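Local coordinates for oxidoreductase, NAD-binding/iron-sulfur cluster-binding protein (Nitratireductor pacificus pht-3B, PDB 6ZXU) that carries out reductive dehalogenation as a catabolic enzyme, binding a cobalamin and two [4Fe-4S] clusters, which probably serve in electron transfer, at residues G327-Q332 against R579-K584; F337-K340 against A344-M347; D558-N563 against A705-A710. One frame throughout, in Å; residues are numbered along the deposited sequence.

Contact 1. Residues G327-Q332 against R579-K584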
# COMPACT_ATOMS: atom_id res chain seq x y z
N GLY A 327 -3.62 -25.01 -15.72
CA GLY A 327 -4.92 -25.36 -16.28
C GLY A 327 -5.58 -24.20 -16.98
O GLY A 327 -5.11 -23.03 -16.93
N GLU A 328 -6.70 -24.49 -17.63
CA GLU A 328 -7.39 -23.50 -18.49
C GLU A 328 -8.03 -22.45 -17.67
O GLU A 328 -7.97 -21.27 -18.04
CB GLU A 328 -8.47 -24.18 -19.42
N LYS A 329 -8.68 -22.81 -16.58
CA LYS A 329 -9.44 -21.75 -15.82
C LYS A 329 -8.54 -20.67 -15.27
O LYS A 329 -8.83 -19.42 -15.43
CB LYS A 329 -10.27 -22.34 -14.69
CG LYS A 329 -11.33 -21.34 -14.22
CD LYS A 329 -12.15 -21.83 -13.04
CE LYS A 329 -13.49 -22.54 -13.38
NZ LYS A 329 -14.30 -22.72 -12.11
N ALA A 330 -7.41 -21.11 -14.70
CA ALA A 330 -6.43 -20.15 -14.21
C ALA A 330 -5.89 -19.23 -15.33
O ALA A 330 -5.72 -18.01 -15.14
CB ALA A 330 -5.33 -20.90 -13.52
N LYS A 331 -5.65 -19.80 -16.49
CA LYS A 331 -5.22 -19.03 -17.66
C LYS A 331 -6.28 -17.98 -18.08
O LYS A 331 -5.96 -16.80 -18.32
CB LYS A 331 -4.91 -19.99 -18.79
CG LYS A 331 -4.27 -19.35 -19.98
CD LYS A 331 -4.12 -20.39 -21.07
CE LYS A 331 -3.72 -19.70 -22.38
NZ LYS A 331 -3.35 -20.64 -23.52
N GLN A 332 -7.52 -18.42 -18.16
CA GLN A 332 -8.63 -17.55 -18.59
C GLN A 332 -8.80 -16.38 -17.59
O GLN A 332 -9.11 -15.25 -18.03
CB GLN A 332 -10.00 -18.30 -18.69
N ARG A 579 -6.67 -17.52 -5.40
CA ARG A 579 -6.72 -16.11 -5.68
C ARG A 579 -7.18 -15.78 -7.12
O ARG A 579 -7.97 -14.86 -7.33
CB ARG A 579 -5.35 -15.48 -5.41
CG ARG A 579 -4.89 -15.54 -3.98
CD ARG A 579 -3.64 -14.70 -3.66
NE ARG A 579 -3.95 -13.30 -3.65
CZ ARG A 579 -3.24 -12.36 -4.20
NH1 ARG A 579 -3.62 -11.11 -4.08
NH2 ARG A 579 -2.12 -12.65 -4.79
N VAL A 580 -6.66 -16.51 -8.12
CA VAL A 580 -6.95 -16.24 -9.53
C VAL A 580 -8.40 -16.63 -9.86
O VAL A 580 -9.07 -15.93 -10.60
CB VAL A 580 -5.98 -16.98 -10.44
CG1 VAL A 580 -6.38 -16.93 -11.90
CG2 VAL A 580 -4.58 -16.32 -10.28
N THR A 581 -8.84 -17.75 -9.32
CA THR A 581 -10.10 -18.35 -9.77
C THR A 581 -11.32 -18.33 -8.81
O THR A 581 -12.40 -18.64 -9.23
CB THR A 581 -9.95 -19.83 -10.25
OG1 THR A 581 -9.83 -20.67 -9.13
CG2 THR A 581 -8.76 -20.04 -11.17
N GLN A 582 -11.19 -18.03 -7.53
CA GLN A 582 -12.37 -18.00 -6.70
C GLN A 582 -13.33 -16.87 -7.12
O GLN A 582 -12.89 -15.79 -7.57
CB GLN A 582 -12.02 -17.95 -5.23
CG GLN A 582 -11.42 -16.63 -4.71
CD GLN A 582 -12.49 -15.73 -4.12
OE1 GLN A 582 -13.63 -16.13 -3.96
NE2 GLN A 582 -12.10 -14.54 -3.73
N MET A 583 -14.63 -17.14 -7.03
CA MET A 583 -15.63 -16.34 -7.68
C MET A 583 -16.53 -15.53 -6.73
O MET A 583 -17.42 -14.84 -7.20
CB MET A 583 -16.56 -17.24 -8.52
CG MET A 583 -15.84 -17.99 -9.61
SD MET A 583 -16.92 -19.18 -10.53
CE MET A 583 -17.12 -20.54 -9.30
N LYS A 584 -16.27 -15.61 -5.42
CA LYS A 584 -17.03 -14.87 -4.43
C LYS A 584 -16.26 -13.65 -3.89
O LYS A 584 -16.52 -13.14 -2.81
CB LYS A 584 -17.55 -15.78 -3.37
CG LYS A 584 -18.22 -17.05 -3.90
CD LYS A 584 -19.37 -17.57 -3.10
CE LYS A 584 -19.02 -18.02 -1.74
NZ LYS A 584 -20.20 -18.00 -0.79
O HOH W 1 -13.83 -21.11 -10.11

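Contact 2. Residues F337-K340 against A344-M347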
# COMPACT_ATOMS: atom_id res chain seq x y z
N PHE A 337 -8.62 -11.30 -12.65
CA PHE A 337 -8.95 -11.60 -11.25
C PHE A 337 -8.76 -10.44 -10.24
O PHE A 337 -9.56 -10.32 -9.33
CB PHE A 337 -8.27 -12.87 -10.76
CG PHE A 337 -6.84 -12.65 -10.33
CD1 PHE A 337 -5.84 -12.69 -11.24
CD2 PHE A 337 -6.53 -12.40 -9.00
CE1 PHE A 337 -4.51 -12.51 -10.89
CE2 PHE A 337 -5.21 -12.21 -8.63
CZ PHE A 337 -4.21 -12.23 -9.58
N PRO A 338 -7.79 -9.55 -10.47
CA PRO A 338 -7.71 -8.45 -9.55
C PRO A 338 -8.41 -7.17 -10.01
O PRO A 338 -8.30 -6.12 -9.34
CB PRO A 338 -6.17 -8.17 -9.50
CG PRO A 338 -5.71 -8.48 -10.91
CD PRO A 338 -6.69 -9.51 -11.46
N MET A 339 -9.13 -7.28 -11.12
CA MET A 339 -9.75 -6.10 -11.75
C MET A 339 -11.26 -6.26 -11.94
O MET A 339 -11.84 -5.68 -12.82
CB MET A 339 -9.09 -5.86 -13.11
CG MET A 339 -7.67 -5.29 -12.95
SD MET A 339 -7.72 -3.63 -12.36
CE MET A 339 -6.18 -3.38 -11.44
N LYS A 340 -11.86 -7.03 -11.07
CA LYS A 340 -13.26 -7.25 -11.12
C LYS A 340 -14.06 -6.11 -10.50
O LYS A 340 -15.19 -5.90 -10.85
CB LYS A 340 -13.61 -8.54 -10.37
CG LYS A 340 -12.86 -9.75 -10.83
CD LYS A 340 -13.51 -10.97 -10.14
CE LYS A 340 -12.55 -12.04 -9.74
NZ LYS A 340 -13.19 -13.29 -9.25
N ALA A 344 -10.69 -0.84 -8.37
CA ALA A 344 -9.45 -1.35 -8.93
C ALA A 344 -9.28 -0.99 -10.44
O ALA A 344 -8.21 -0.58 -10.87
CB ALA A 344 -9.42 -2.86 -8.76
N LEU A 345 -10.34 -1.12 -11.21
CA LEU A 345 -10.32 -0.66 -12.60
C LEU A 345 -9.98 0.83 -12.73
O LEU A 345 -9.31 1.23 -13.69
CB LEU A 345 -11.65 -0.95 -13.32
CG LEU A 345 -11.83 -2.44 -13.64
CD1 LEU A 345 -13.25 -2.80 -13.96
CD2 LEU A 345 -10.96 -2.81 -14.84
N GLY A 346 -10.35 1.65 -11.76
CA GLY A 346 -9.93 3.09 -11.77
C GLY A 346 -8.47 3.24 -11.59
O GLY A 346 -7.88 4.24 -12.01
N MET A 347 -7.82 2.29 -10.89
CA MET A 347 -6.35 2.38 -10.67
C MET A 347 -5.54 1.83 -11.84
O MET A 347 -4.41 2.26 -12.03
CB MET A 347 -5.98 1.61 -9.41
CG MET A 347 -6.61 2.22 -8.18
SD MET A 347 -6.17 1.22 -6.72
CE MET A 347 -7.66 0.91 -5.85

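Contact 3. Residues D558-N563 against A705-A710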
# COMPACT_ATOMS: atom_id res chain seq x y z
N ASP A 558 6.71 -27.33 10.59
CA ASP A 558 7.94 -26.70 10.93
C ASP A 558 8.55 -26.05 9.69
O ASP A 558 8.16 -26.36 8.58
CB ASP A 558 8.90 -27.77 11.46
CG ASP A 558 8.50 -28.28 12.83
OD1 ASP A 558 7.83 -27.53 13.62
OD2 ASP A 558 8.90 -29.44 13.10
N LYS A 559 9.48 -25.15 9.91
CA LYS A 559 10.22 -24.56 8.83
C LYS A 559 11.04 -25.65 8.11
O LYS A 559 11.43 -26.65 8.70
CB LYS A 559 11.13 -23.46 9.31
CG LYS A 559 10.39 -22.18 9.67
CD LYS A 559 11.30 -21.14 10.31
CE LYS A 559 11.42 -21.43 11.79
NZ LYS A 559 12.39 -20.51 12.41
N VAL A 560 11.28 -25.45 6.83
CA VAL A 560 12.07 -26.31 5.98
C VAL A 560 13.14 -25.47 5.25
O VAL A 560 13.07 -24.22 5.21
CB VAL A 560 11.22 -27.06 4.91
CG1 VAL A 560 10.23 -28.01 5.58
CG2 VAL A 560 10.44 -26.12 3.99
N MET A 561 14.11 -26.17 4.69
CA MET A 561 15.04 -25.51 3.77
C MET A 561 14.41 -25.54 2.38
O MET A 561 13.82 -26.54 1.97
CB MET A 561 16.41 -26.30 3.76
CG MET A 561 17.20 -26.25 5.05
SD MET A 561 17.40 -24.61 5.77
CE MET A 561 18.46 -23.84 4.56
N PHE A 562 14.59 -24.46 1.67
CA PHE A 562 14.03 -24.27 0.34
C PHE A 562 15.02 -23.38 -0.40
O PHE A 562 15.23 -22.27 0.01
CB PHE A 562 12.63 -23.56 0.47
CG PHE A 562 11.96 -23.22 -0.84
CD1 PHE A 562 12.16 -21.98 -1.47
CD2 PHE A 562 11.15 -24.13 -1.46
CE1 PHE A 562 11.61 -21.73 -2.67
CE2 PHE A 562 10.60 -23.87 -2.69
CZ PHE A 562 10.81 -22.64 -3.28
N ASN A 563 15.62 -23.89 -1.48
CA ASN A 563 16.50 -23.15 -2.38
C ASN A 563 17.50 -22.37 -1.58
O ASN A 563 17.76 -21.19 -1.85
CB ASN A 563 15.72 -22.21 -3.30
CG ASN A 563 16.60 -21.57 -4.40
OD1 ASN A 563 17.63 -22.11 -4.78
ND2 ASN A 563 16.17 -20.48 -4.89
N ALA A 705 6.42 -34.60 -3.20
CA ALA A 705 7.58 -35.45 -2.80
C ALA A 705 8.77 -34.60 -2.43
O ALA A 705 9.54 -34.93 -1.53
CB ALA A 705 7.95 -36.41 -3.91
N GLU A 706 8.96 -33.50 -3.13
CA GLU A 706 10.02 -32.57 -2.83
C GLU A 706 9.89 -31.98 -1.43
O GLU A 706 10.87 -31.87 -0.68
CB GLU A 706 10.01 -31.45 -3.87
CG GLU A 706 11.14 -30.48 -3.77
CD GLU A 706 12.44 -31.14 -4.26
OE1 GLU A 706 12.33 -32.27 -4.88
OE2 GLU A 706 13.55 -30.57 -4.02
N TYR A 707 8.68 -31.65 -1.01
CA TYR A 707 8.45 -31.15 0.32
C TYR A 707 8.74 -32.20 1.39
O TYR A 707 9.38 -31.87 2.36
CB TYR A 707 7.03 -30.59 0.46
CG TYR A 707 6.81 -29.44 1.45
CD1 TYR A 707 7.18 -29.54 2.75
CD2 TYR A 707 6.17 -28.32 1.06
CE1 TYR A 707 6.93 -28.55 3.67
CE2 TYR A 707 5.96 -27.26 1.92
CZ TYR A 707 6.32 -27.38 3.21
OH TYR A 707 6.07 -26.32 4.02
N ALA A 708 8.38 -33.45 1.16
CA ALA A 708 8.69 -34.51 2.08
C ALA A 708 10.22 -34.75 2.17
O ALA A 708 10.72 -35.13 3.20
CB ALA A 708 7.97 -35.80 1.65
N ALA A 709 10.95 -34.44 1.13
CA ALA A 709 12.39 -34.66 1.13
C ALA A 709 13.18 -33.43 1.59
O ALA A 709 14.38 -33.51 1.69
CB ALA A 709 12.85 -35.02 -0.29
N ALA A 710 12.54 -32.32 1.86
CA ALA A 710 13.25 -31.09 2.25
C ALA A 710 14.11 -31.29 3.50
O ALA A 710 13.69 -31.91 4.46
CB ALA A 710 12.27 -29.93 2.44
O HOH W 2 7.01 -25.20 6.22

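Contact 1. Residues G327-Q332 against R579-K584
The CA atoms of A330 and T581 stand 6.0 Å apart, the closest pair of CA atoms across the two segments, where the short helix 328-333 meets the C-terminal end of helix 572-581. The small alanine side chain is consistent with this close approach. CG2 of T581 lies over the A330 backbone, 3.8 Å from its CA, with the A330 methyl a little further off. The neighbouring residue presses from the same helix end: CG1 of V580 sits 3.5 Å from the carbonyl O of A330 and also meets the A330 CB. In V580 this branch is anti to the backbone N (chi1 170°), which carries it to the facing helix.

K329 covers the edge of the patch. Its aliphatic chain passes T581 at roughly a right angle, with CD 4.1 Å from T581 CB. The chain bends at chi3 (-94°), and its NZ reaches a water at 2.6 Å; that water in turn donates to the carbonyl O of T581 at 3.0 Å. The lysine thus offers methylenes to CB and the methyl of T581 and an ammonium, through one water, to the backbone where helix 572-581 stops. The hydroxyl of T581 turns back into its own helix, where OG1 is bonded to the carbonyl O of K577, leaving CB and the methyl to face helix 328-333.

R579, the residue before V580, belongs to the pockets of both cobalamin and an iron-sulfur cluster, while V580 also packs on F318 of helix 317-323. The chemistry is therefore mainly apolar, with a water-linked lysine at one side: the small helix is held against the cluster-bearing helix by methyl contacts, and the K329 ammonium, linked by water to the T581 carbonyl, would probably offset some of the partial negative charge at that helix end.

Contact 2. Residues F337-K340 against A344-M347
M339 and A344 meet with the thioether laid against the first turn of helix 342-354. The sulfur SD stands 3.4 Å from the carbonyl O of A344, and the terminal methyl CE lies beside the same oxygen at 3.5 Å. SD also touches the A344 methyl, so the end of the methionine spans both the side chain and the carbonyl of one residue. The route there is a folded one: CG is anti to the carbonyl carbon, and the bend at chi2 (-70°) swings the sulfur toward the helix.

L345 approaches the other part of the same methionine. Its branched end is gathered round the carbonyl O of M339, with CG at 3.3 Å and both methyls close behind, while CD2 also reaches the M339 CB at 4.0 Å. The A344 methyl points at the loop and comes within 3.5 Å of the carbonyl O of P338. Two successive loop carbonyls are thus met by two successive helix side chains, and the methionine reaches back to a helix carbonyl.

Beyond the pair, P338 and M339 both pack on M450 of helix 445-469, and L345 rests on V646 and W189. K340 directs its CB away from the helix, and its NZ is bonded to the carbonyl O of G585. With an alanine in place of M339, the A344 carbonyl and methyl would probably lose their thioether cover, and a gap would be likely to open between the loop and helix 445-469.

Carbon and sulfur against carbonyl oxygen make up most of this contact; between these two segments the packing probably rests on shape and dispersion rather than directed bonds, in a loop about 9 Å from the bound cobalamin, measured from the side chain of P338.

Contact 3. Residues D558-N563 against A705-A710
V560 projects from strand 560-562 onto the C-terminal end of helix 700-709 and meets Y707 of the helix and A710. Its CG1 is anti to the carbonyl carbon (chi1 -64°), which brings that methyl to CE1 of the Y707 ring at 3.9 Å. The approach is oblique, and the two side chains cross at about a right angle. CG2 takes the position between the backbone N and the carbonyl carbon. The valine CB itself rests against the CB of A710, also at 3.9 Å.

A710, with polyproline-like backbone angles, turns its methyl to the strand, where it lies 3.8 Å from the carbonyl O of M561 as well. M561 takes part through this backbone oxygen; its thioether folds at each torsion and leads away toward E566 of the partner strand. Y707 reaches out from the last turn with its ring swung well toward the strand (chi1 -150°), which sets CE1 against V560 CG1 and carries the hydroxyl on toward K569. There the OH bonds to the carbonyl O of K569 and receives a hydrogen bond from a water at 2.6 Å. The same water donates to the carbonyl O of D558 at 2.9 Å, bridging the tyrosine hydroxyl to the loop before the strand.

M679 touches both V560 and Y707 and extends this apolar patch. Next along the strand, F562 lies in the cobalamin pocket and makes a cation-pi contact with K569.

This is a helix end packed on a two-stranded antiparallel hairpin, 560-562 with 565-567, within the 4Fe-4S dicluster (ferredoxin-type) region, and a backbone hydrogen bond between M561 and E711 adds a polar tie. A C-terminal segment is thereby packed against a hairpin that contributes to the cobalamin site.

In the fold
Along the chain, helix 328-333 comes first, and contact 1 joins it to the end of helix 572-581, closing a loop of nearly 250 residues. Contact 2 is nested inside that span: the loop 337-340 folds onto helix 342-354 only a few residues later. The two touch directly, with F337 packed on the backbone of R579 and V580 and a weak bond from K340 to Q582. Contact 3 opens at strand 560-562, before contact 1 has closed, and reaches helix 700-709, so these two cross. Its nearest atoms lie about 16 Å from contact 1. Together they tie the iron-sulfur region to an earlier helical segment and to the C-terminal part.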